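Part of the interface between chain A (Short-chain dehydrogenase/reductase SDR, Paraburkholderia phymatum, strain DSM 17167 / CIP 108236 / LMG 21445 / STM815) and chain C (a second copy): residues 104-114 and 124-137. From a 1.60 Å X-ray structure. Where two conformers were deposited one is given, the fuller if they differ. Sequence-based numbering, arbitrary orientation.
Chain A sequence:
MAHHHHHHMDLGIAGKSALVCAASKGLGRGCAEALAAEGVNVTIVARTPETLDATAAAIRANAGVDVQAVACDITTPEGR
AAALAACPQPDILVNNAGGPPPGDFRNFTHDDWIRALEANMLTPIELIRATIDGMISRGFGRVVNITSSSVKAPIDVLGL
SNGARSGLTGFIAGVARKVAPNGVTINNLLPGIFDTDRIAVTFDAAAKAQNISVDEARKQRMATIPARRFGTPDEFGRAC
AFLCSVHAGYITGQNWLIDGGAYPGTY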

ATOM      1  N   ASP A 104      20.753 -16.295  -4.056  1.00 19.40           N
ATOM      2  CA  ASP A 104      19.609 -16.698  -4.862  1.00 20.53           C
ATOM      3  C   ASP A 104      18.698 -17.596  -4.037  1.00 16.90           C
ATOM      4  O   ASP A 104      19.171 -18.435  -3.265  1.00 19.20           O
ATOM      5  CB  ASP A 104      20.062 -17.440  -6.121  1.00 25.62           C
ATOM      6  CG  ASP A 104      18.902 -17.798  -7.042  1.00 34.27           C
ATOM      7  OD1 ASP A 104      18.500 -16.933  -7.855  1.00 39.64           O
ATOM      8  OD2 ASP A 104      18.389 -18.937  -6.952  1.00 27.50           O
ATOM      9  N   PHE A 105      17.381 -17.423  -4.217  1.00 20.78           N
ATOM     10  CA  PHE A 105      16.421 -18.120  -3.365  1.00 21.87           C
ATOM     11  C   PHE A 105      16.566 -19.635  -3.446  1.00 21.60           C
ATOM     12  O   PHE A 105      16.267 -20.331  -2.471  1.00 23.51           O
ATOM     13  CB  PHE A 105      14.988 -17.705  -3.718  1.00 21.37           C
ATOM     14  CG  PHE A 105      14.468 -18.285  -5.017  1.00 20.00           C
ATOM     15  CD1 PHE A 105      14.788 -17.708  -6.236  1.00 24.19           C
ATOM     16  CD2 PHE A 105      13.608 -19.370  -5.003  1.00 26.40           C
ATOM     17  CE1 PHE A 105      14.288 -18.235  -7.432  1.00 27.22           C
ATOM     18  CE2 PHE A 105      13.097 -19.893  -6.174  1.00 20.51           C
ATOM     19  CZ  PHE A 105      13.442 -19.333  -7.397  1.00 28.85           C
ATOM     20  N   ARG A 106      17.028 -20.168  -4.581  1.00 22.39           N
ATOM     21  CA  ARG A 106      17.176 -21.617  -4.685  1.00 22.59           C
ATOM     22  C   ARG A 106      18.317 -22.159  -3.829  1.00 21.18           C
ATOM     23  O   ARG A 106      18.383 -23.374  -3.607  1.00 24.69           O
ATOM     24  CB  ARG A 106      17.361 -22.011  -6.154  1.00 23.42           C
ATOM     25  CG  ARG A 106      16.067 -21.860  -6.962  1.00 24.99           C
ATOM     26  CD  ARG A 106      16.304 -21.706  -8.452  1.00 35.88           C
ATOM     27  NE  ARG A 106      16.544 -20.312  -8.811  1.00 34.26           N
ATOM     28  CZ  ARG A 106      16.209 -19.776  -9.979  1.00 38.02           C
ATOM     29  NH1 ARG A 106      16.462 -18.495 -10.218  1.00 42.28           N
ATOM     30  NH2 ARG A 106      15.607 -20.517 -10.903  1.00 34.55           N
ATOM     31  N   ASN A 107      19.189 -21.297  -3.319  1.00 19.82           N
ATOM     32  CA  ASN A 107      20.292 -21.716  -2.469  1.00 20.91           C
ATOM     33  C   ASN A 107      20.041 -21.464  -0.989  1.00 19.38           C
ATOM     34  O   ASN A 107      20.894 -21.823  -0.174  1.00 23.28           O
ATOM     35  CB  ASN A 107      21.580 -21.009  -2.900  1.00 20.89           C
ATOM     36  CG  ASN A 107      22.037 -21.439  -4.275  1.00 20.63           C
ATOM     37  OD1 ASN A 107      21.919 -22.611  -4.639  1.00 23.97           O
ATOM     38  ND2 ASN A 107      22.568 -20.497  -5.050  1.00 26.26           N
ATOM     39  N   PHE A 108      18.908 -20.856  -0.622  1.00 18.80           N
ATOM     40  CA  PHE A 108      18.577 -20.673   0.786  1.00 19.77           C
ATOM     41  C   PHE A 108      18.273 -22.025   1.417  1.00 22.87           C
ATOM     42  O   PHE A 108      17.447 -22.785   0.901  1.00 26.68           O
ATOM     43  CB  PHE A 108      17.358 -19.763   0.958  1.00 17.15           C
ATOM     44  CG  PHE A 108      17.541 -18.347   0.466  1.00 18.24           C
ATOM     45  CD1 PHE A 108      18.792 -17.774   0.332  1.00 20.29           C
ATOM     46  CD2 PHE A 108      16.424 -17.580   0.168  1.00 21.19           C
ATOM     47  CE1 PHE A 108      18.921 -16.458  -0.112  1.00 17.20           C
ATOM     48  CE2 PHE A 108      16.540 -16.276  -0.275  1.00 19.79           C
ATOM     49  CZ  PHE A 108      17.786 -15.709  -0.418  1.00 17.26           C
ATOM     50  N   THR A 109      18.922 -22.322   2.536  1.00 17.63           N
ATOM     51  CA  THR A 109      18.605 -23.542   3.262  1.00 18.06           C
ATOM     52  C   THR A 109      17.534 -23.267   4.308  1.00 18.53           C
ATOM     53  O   THR A 109      17.253 -22.120   4.657  1.00 17.18           O
ATOM     54  CB  THR A 109      19.837 -24.119   3.948  1.00 19.99           C
ATOM     55  OG1 THR A 109      20.268 -23.226   4.984  1.00 19.81           O
ATOM     56  CG2 THR A 109      20.966 -24.349   2.941  1.00 23.08           C
ATOM     57  N   HIS A 110      16.939 -24.346   4.814  1.00 21.02           N
ATOM     58  CA  HIS A 110      16.016 -24.203   5.934  1.00 20.34           C
ATOM     59  C   HIS A 110      16.675 -23.456   7.088  1.00 16.07           C
ATOM     60  O   HIS A 110      16.067 -22.566   7.702  1.00 14.98           O
ATOM     61  CB  HIS A 110      15.540 -25.585   6.376  1.00 23.49           C
ATOM     62  CG  HIS A 110      14.619 -25.548   7.549  1.00 21.71           C
ATOM     63  ND1 HIS A 110      15.017 -25.906   8.817  1.00 23.21           N
ATOM     64  CD2 HIS A 110      13.324 -25.165   7.650  1.00 20.38           C
ATOM     65  CE1 HIS A 110      14.002 -25.757   9.651  1.00 21.76           C
ATOM     66  NE2 HIS A 110      12.962 -25.309   8.968  1.00 18.85           N
ATOM     67  N   ASP A 111      17.937 -23.775   7.373  1.00 19.68           N
ATOM     68  CA  ASP A 111      18.649 -23.105   8.460  0.52 17.21           C
ATOM     69  C   ASP A 111      18.880 -21.632   8.152  1.00 16.10           C
ATOM     70  O   ASP A 111      18.838 -20.791   9.055  1.00 16.09           O
ATOM     71  CB  ASP A 111      19.990 -23.792   8.736  0.52 19.20           C
ATOM     72  CG  ASP A 111      19.917 -24.796   9.862  0.52 21.05           C
ATOM     73  OD1 ASP A 111      20.882 -25.572  10.017  0.52 20.29           O
ATOM     74  OD2 ASP A 111      18.907 -24.821  10.583  0.52 22.43           O
ATOM     75  N   ASP A 112      19.150 -21.296   6.884  1.00 14.45           N
ATOM     76  CA  ASP A 112      19.259 -19.883   6.516  1.00 16.00           C
ATOM     77  C   ASP A 112      17.990 -19.130   6.884  1.00 13.88           C
ATOM     78  O   ASP A 112      18.043 -18.011   7.414  1.00 13.04           O
ATOM     79  CB  ASP A 112      19.495 -19.720   5.015  1.00 13.03           C
ATOM     80  CG  ASP A 112      20.897 -20.084   4.577  1.00 22.76           C
ATOM     81  OD1 ASP A 112      21.852 -19.993   5.385  1.00 24.12           O
ATOM     82  OD2 ASP A 112      21.027 -20.453   3.394  1.00 21.50           O
ATOM     83  N   TRP A 113      16.833 -19.723   6.572  1.00 14.02           N
ATOM     84  CA  TRP A 113      15.557 -19.096   6.887  1.00 12.94           C
ATOM     85  C   TRP A 113      15.373 -18.931   8.385  1.00 12.76           C
ATOM     86  O   TRP A 113      14.968 -17.861   8.852  1.00 12.66           O
ATOM     87  CB  TRP A 113      14.410 -19.916   6.296  1.00 13.49           C
ATOM     88  CG  TRP A 113      14.185 -19.593   4.854  1.00 12.96           C
ATOM     89  CD1 TRP A 113      14.401 -20.410   3.773  1.00 16.48           C
ATOM     90  CD2 TRP A 113      13.741 -18.340   4.330  1.00 13.95           C
ATOM     91  NE1 TRP A 113      14.095 -19.745   2.609  1.00 14.17           N
ATOM     92  CE2 TRP A 113      13.689 -18.471   2.924  1.00 11.33           C
ATOM     93  CE3 TRP A 113      13.380 -17.119   4.914  1.00 13.62           C
ATOM     94  CZ2 TRP A 113      13.285 -17.421   2.093  1.00 13.44           C
ATOM     95  CZ3 TRP A 113      12.990 -16.078   4.081  1.00 14.10           C
ATOM     96  CH2 TRP A 113      12.948 -16.244   2.690  1.00 13.67           C
ATOM     97  N   ILE A 114      15.635 -19.991   9.156  1.00 13.49           N
ATOM     98  CA  ILE A 114      15.429 -19.891  10.598  1.00 13.42           C
ATOM     99  C   ILE A 114      16.323 -18.807  11.186  1.00 14.16           C
ATOM    100  O   ILE A 114      15.885 -18.010  12.021  1.00 13.93           O
ATOM    101  CB  ILE A 114      15.667 -21.249  11.280  1.00 14.02           C
ATOM    102  CG1 ILE A 114      14.679 -22.293  10.761  1.00 15.86           C
ATOM    103  CG2 ILE A 114      15.543 -21.112  12.799  1.00 16.34           C
ATOM    104  CD1 ILE A 114      13.237 -22.003  11.106  1.00 15.84           C
TER
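Chain C 124-137: PIELIRATIDGMIS

How does chain C lie on chain A? Its stretch is one helix, kinked around Asp133(C) and Gly134(C), and it runs opposite in sequence order to the 3-10 turn, loop and helix start of chain A. Arg129(C) lies by Arg106(A), their CA atoms 5.9 Å apart, while Glu126(C) sits near His110(A), CA to CA 8.5 Å.

Where do apolar side chains meet? Ile125(C) sets its CD1 over one face of the Trp113(A) ring, 3.8 Å from CZ2, a CH-pi contact. Ile132(C) CG2 meets the edge of Phe105(A) at CE2, 4.1 Å away.

What do the charges do? Each arginine is paired within its own chain: Arg129(C) NE bridges to Glu126(C) OE1 at 2.9 Å, and Arg106(A) NE to Asp104(A) OD2 at 3.0 Å, so both NE atoms already have partners. Across the contact, Asp133(C) OD1 stays 4.1 Å from Arg106(A) NH2, too long for a salt bridge; the charges are near each other without being paired. The methyl Ile136(C) CD1 lies 3.6 Å from Arg106(A) NH2, a contact of a methyl with a charged group.

What links the polar groups without a direct hydrogen bond? Two waters do. One accepts from Arg129(C) NH1 (2.9 Å) and donates to Arg106(A) O (3.0 Å). The other accepts from Trp113(A) NE1 and donates to Phe108(A) O, both at 3.0 Å, and weakly to Glu126(C) OE2 at 3.5 Å.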

ATOM      1  N   PRO C 124       5.290 -23.193   1.934  1.00 11.30           N
ATOM      2  CA  PRO C 124       5.105 -22.731   0.545  1.00 11.92           C
ATOM      3  C   PRO C 124       6.403 -22.416  -0.170  1.00 13.40           C
ATOM      4  O   PRO C 124       6.538 -22.717  -1.368  1.00 13.96           O
ATOM      5  CB  PRO C 124       4.254 -21.458   0.693  1.00 14.82           C
ATOM      6  CG  PRO C 124       3.656 -21.519   2.034  1.00 15.82           C
ATOM      7  CD  PRO C 124       4.458 -22.444   2.897  1.00 12.47           C
ATOM      8  N   ILE C 125       7.358 -21.792   0.530  1.00 11.80           N
ATOM      9  CA  ILE C 125       8.641 -21.456  -0.085  1.00 11.45           C
ATOM     10  C   ILE C 125       9.365 -22.716  -0.537  1.00 11.32           C
ATOM     11  O   ILE C 125       9.917 -22.772  -1.644  1.00 13.37           O
ATOM     12  CB  ILE C 125       9.501 -20.624   0.889  1.00 13.27           C
ATOM     13  CG1 ILE C 125       8.884 -19.239   1.101  1.00 12.42           C
ATOM     14  CG2 ILE C 125      10.938 -20.473   0.378  1.00 15.51           C
ATOM     15  CD1 ILE C 125       9.595 -18.388   2.154  1.00 12.61           C
ATOM     16  N   GLU C 126       9.385 -23.750   0.308  1.00 11.95           N
ATOM     17  CA  GLU C 126      10.094 -24.967  -0.075  0.52 14.26           C
ATOM     18  C   GLU C 126       9.402 -25.690  -1.227  1.00 13.13           C
ATOM     19  O   GLU C 126      10.080 -26.304  -2.063  1.00 15.14           O
ATOM     20  CB  GLU C 126      10.247 -25.897   1.130  0.52 14.52           C
ATOM     21  CG  GLU C 126      11.206 -25.385   2.201  0.52 18.82           C
ATOM     22  CD  GLU C 126      12.668 -25.387   1.769  0.52 23.68           C
ATOM     23  OE1 GLU C 126      12.982 -25.862   0.653  0.52 21.97           O
ATOM     24  OE2 GLU C 126      13.512 -24.905   2.555  0.52 23.37           O
ATOM     25  N   LEU C 127       8.072 -25.631  -1.301  1.00 12.53           N
ATOM     26  CA  LEU C 127       7.396 -26.269  -2.428  1.00 13.20           C
ATOM     27  C   LEU C 127       7.640 -25.503  -3.721  1.00 13.49           C
ATOM     28  O   LEU C 127       7.760 -26.117  -4.786  1.00 15.00           O
ATOM     29  CB  LEU C 127       5.899 -26.405  -2.152  1.00 13.61           C
ATOM     30  CG  LEU C 127       5.580 -27.563  -1.205  1.00 13.79           C
ATOM     31  CD1 LEU C 127       4.152 -27.470  -0.696  1.00 16.68           C
ATOM     32  CD2 LEU C 127       5.817 -28.889  -1.934  1.00 16.93           C
ATOM     33  N   ILE C 128       7.735 -24.171  -3.651  1.00 12.66           N
ATOM     34  CA  ILE C 128       8.151 -23.418  -4.834  1.00 14.03           C
ATOM     35  C   ILE C 128       9.559 -23.825  -5.243  1.00 15.19           C
ATOM     36  O   ILE C 128       9.833 -24.101  -6.420  1.00 15.66           O
ATOM     37  CB  ILE C 128       8.048 -21.905  -4.578  1.00 12.66           C
ATOM     38  CG1 ILE C 128       6.582 -21.485  -4.497  1.00 12.16           C
ATOM     39  CG2 ILE C 128       8.734 -21.124  -5.708  1.00 14.52           C
ATOM     40  CD1 ILE C 128       6.384 -20.093  -3.892  1.00 13.74           C
ATOM     41  N   ARG C 129      10.475 -23.883  -4.271  1.00 15.17           N
ATOM     42  CA  ARG C 129      11.853 -24.242  -4.593  1.00 15.10           C
ATOM     43  C   ARG C 129      11.916 -25.595  -5.292  1.00 15.18           C
ATOM     44  O   ARG C 129      12.706 -25.788  -6.228  1.00 16.30           O
ATOM     45  CB  ARG C 129      12.708 -24.245  -3.320  1.00 14.92           C
ATOM     46  CG  ARG C 129      14.193 -24.392  -3.626  1.00 18.35           C
ATOM     47  CD  ARG C 129      15.095 -24.201  -2.414  1.00 22.16           C
ATOM     48  NE  ARG C 129      14.903 -25.221  -1.385  1.00 21.20           N
ATOM     49  CZ  ARG C 129      15.489 -26.413  -1.390  1.00 32.03           C
ATOM     50  NH1 ARG C 129      16.313 -26.754  -2.380  1.00 31.43           N
ATOM     51  NH2 ARG C 129      15.255 -27.267  -0.399  1.00 30.30           N
ATOM     52  N   ALA C 130      11.051 -26.529  -4.888  1.00 15.34           N
ATOM     53  CA  ALA C 130      11.108 -27.887  -5.422  1.00 14.28           C
ATOM     54  C   ALA C 130      10.409 -28.036  -6.765  1.00 15.48           C
ATOM     55  O   ALA C 130      10.628 -29.047  -7.447  1.00 18.40           O
ATOM     56  CB  ALA C 130      10.486 -28.867  -4.428  1.00 18.00           C
ATOM     57  N   THR C 131       9.580 -27.064  -7.164  1.00 16.68           N
ATOM     58  CA  THR C 131       8.830 -27.169  -8.405  1.00 16.06           C
ATOM     59  C   THR C 131       9.190 -26.123  -9.450  1.00 15.53           C
ATOM     60  O   THR C 131       8.772 -26.275 -10.605  1.00 16.01           O
ATOM     61  CB  THR C 131       7.322 -27.089  -8.133  1.00 17.13           C
ATOM     62  OG1 THR C 131       7.009 -25.859  -7.459  1.00 15.76           O
ATOM     63  CG2 THR C 131       6.887 -28.267  -7.270  1.00 15.40           C
ATOM     64  N   ILE C 132       9.964 -25.093  -9.097  1.00 15.97           N
ATOM     65  CA  ILE C 132      10.128 -23.952 -10.002  1.00 16.68           C
ATOM     66  C   ILE C 132      10.981 -24.320 -11.214  1.00 19.80           C
ATOM     67  O   ILE C 132      10.724 -23.846 -12.328  1.00 17.88           O
ATOM     68  CB  ILE C 132      10.704 -22.739  -9.240  1.00 15.30           C
ATOM     69  CG1 ILE C 132      10.775 -21.502 -10.144  1.00 16.35           C
ATOM     70  CG2 ILE C 132      12.087 -23.045  -8.676  1.00 14.92           C
ATOM     71  CD1 ILE C 132       9.430 -20.949 -10.556  1.00 17.56           C
ATOM     72  N   ASP C 133      12.004 -25.164 -11.031  1.00 17.49           N
ATOM     73  CA  ASP C 133      12.893 -25.492 -12.147  1.00 20.14           C
ATOM     74  C   ASP C 133      12.134 -26.158 -13.288  1.00 17.99           C
ATOM     75  O   ASP C 133      12.375 -25.860 -14.466  1.00 21.41           O
ATOM     76  CB  ASP C 133      14.026 -26.414 -11.687  1.00 24.82           C
ATOM     77  CG  ASP C 133      14.979 -25.749 -10.714  1.00 35.23           C
ATOM     78  OD1 ASP C 133      14.900 -24.522 -10.531  1.00 38.16           O
ATOM     79  OD2 ASP C 133      15.818 -26.470 -10.133  1.00 45.63           O
ATOM     80  N   GLY C 134      11.241 -27.096 -12.957  1.00 17.01           N
ATOM     81  CA  GLY C 134      10.450 -27.744 -13.990  1.00 17.36           C
ATOM     82  C   GLY C 134       9.544 -26.775 -14.723  1.00 16.17           C
ATOM     83  O   GLY C 134       9.419 -26.834 -15.949  1.00 19.39           O
ATOM     84  N   MET C 135       8.901 -25.868 -13.981  1.00 17.80           N
ATOM     85  CA  MET C 135       8.052 -24.860 -14.608  1.00 14.72           C
ATOM     86  C   MET C 135       8.861 -23.995 -15.569  1.00 18.68           C
ATOM     87  O   MET C 135       8.445 -23.751 -16.707  1.00 18.43           O
ATOM     88  CB  MET C 135       7.389 -23.997 -13.537  1.00 14.76           C
ATOM     89  CG  MET C 135       6.391 -24.742 -12.677  1.00 16.25           C
ATOM     90  SD  MET C 135       5.607 -23.609 -11.517  1.00 15.49           S
ATOM     91  CE  MET C 135       4.633 -24.772 -10.555  1.00 16.30           C
ATOM     92  N   ILE C 136      10.020 -23.510 -15.113  1.00 18.59           N
ATOM     93  CA  ILE C 136      10.871 -22.675 -15.961  1.00 15.86           C
ATOM     94  C   ILE C 136      11.278 -23.431 -17.217  1.00 20.57           C
ATOM     95  O   ILE C 136      11.244 -22.884 -18.327  1.00 22.72           O
ATOM     96  CB  ILE C 136      12.095 -22.191 -15.161  1.00 20.81           C
ATOM     97  CG1 ILE C 136      11.662 -21.164 -14.108  1.00 22.07           C
ATOM     98  CG2 ILE C 136      13.180 -21.645 -16.098  1.00 20.73           C
ATOM     99  CD1 ILE C 136      12.763 -20.758 -13.139  1.00 21.68           C
ATOM    100  N   SER C 137      11.646 -24.707 -17.066  1.00 22.14           N
ATOM    101  CA  SER C 137      12.121 -25.478 -18.210  1.00 21.98           C
ATOM    102  C   SER C 137      11.034 -25.645 -19.268  1.00 22.16           C
ATOM    103  O   SER C 137      11.341 -25.765 -20.465  1.00 24.11           O
ATOM    104  CB  SER C 137      12.635 -26.843 -17.746  1.00 26.19           C
ATOM    105  OG  SER C 137      11.562 -27.709 -17.415  1.00 29.32           O
TER
HETATM  106  O   HOH W   1      17.069 -25.638  -4.980  1.00 28.70           O
HETATM  107  O   HOH W   2      14.531 -22.108   0.762  1.00 26.87           O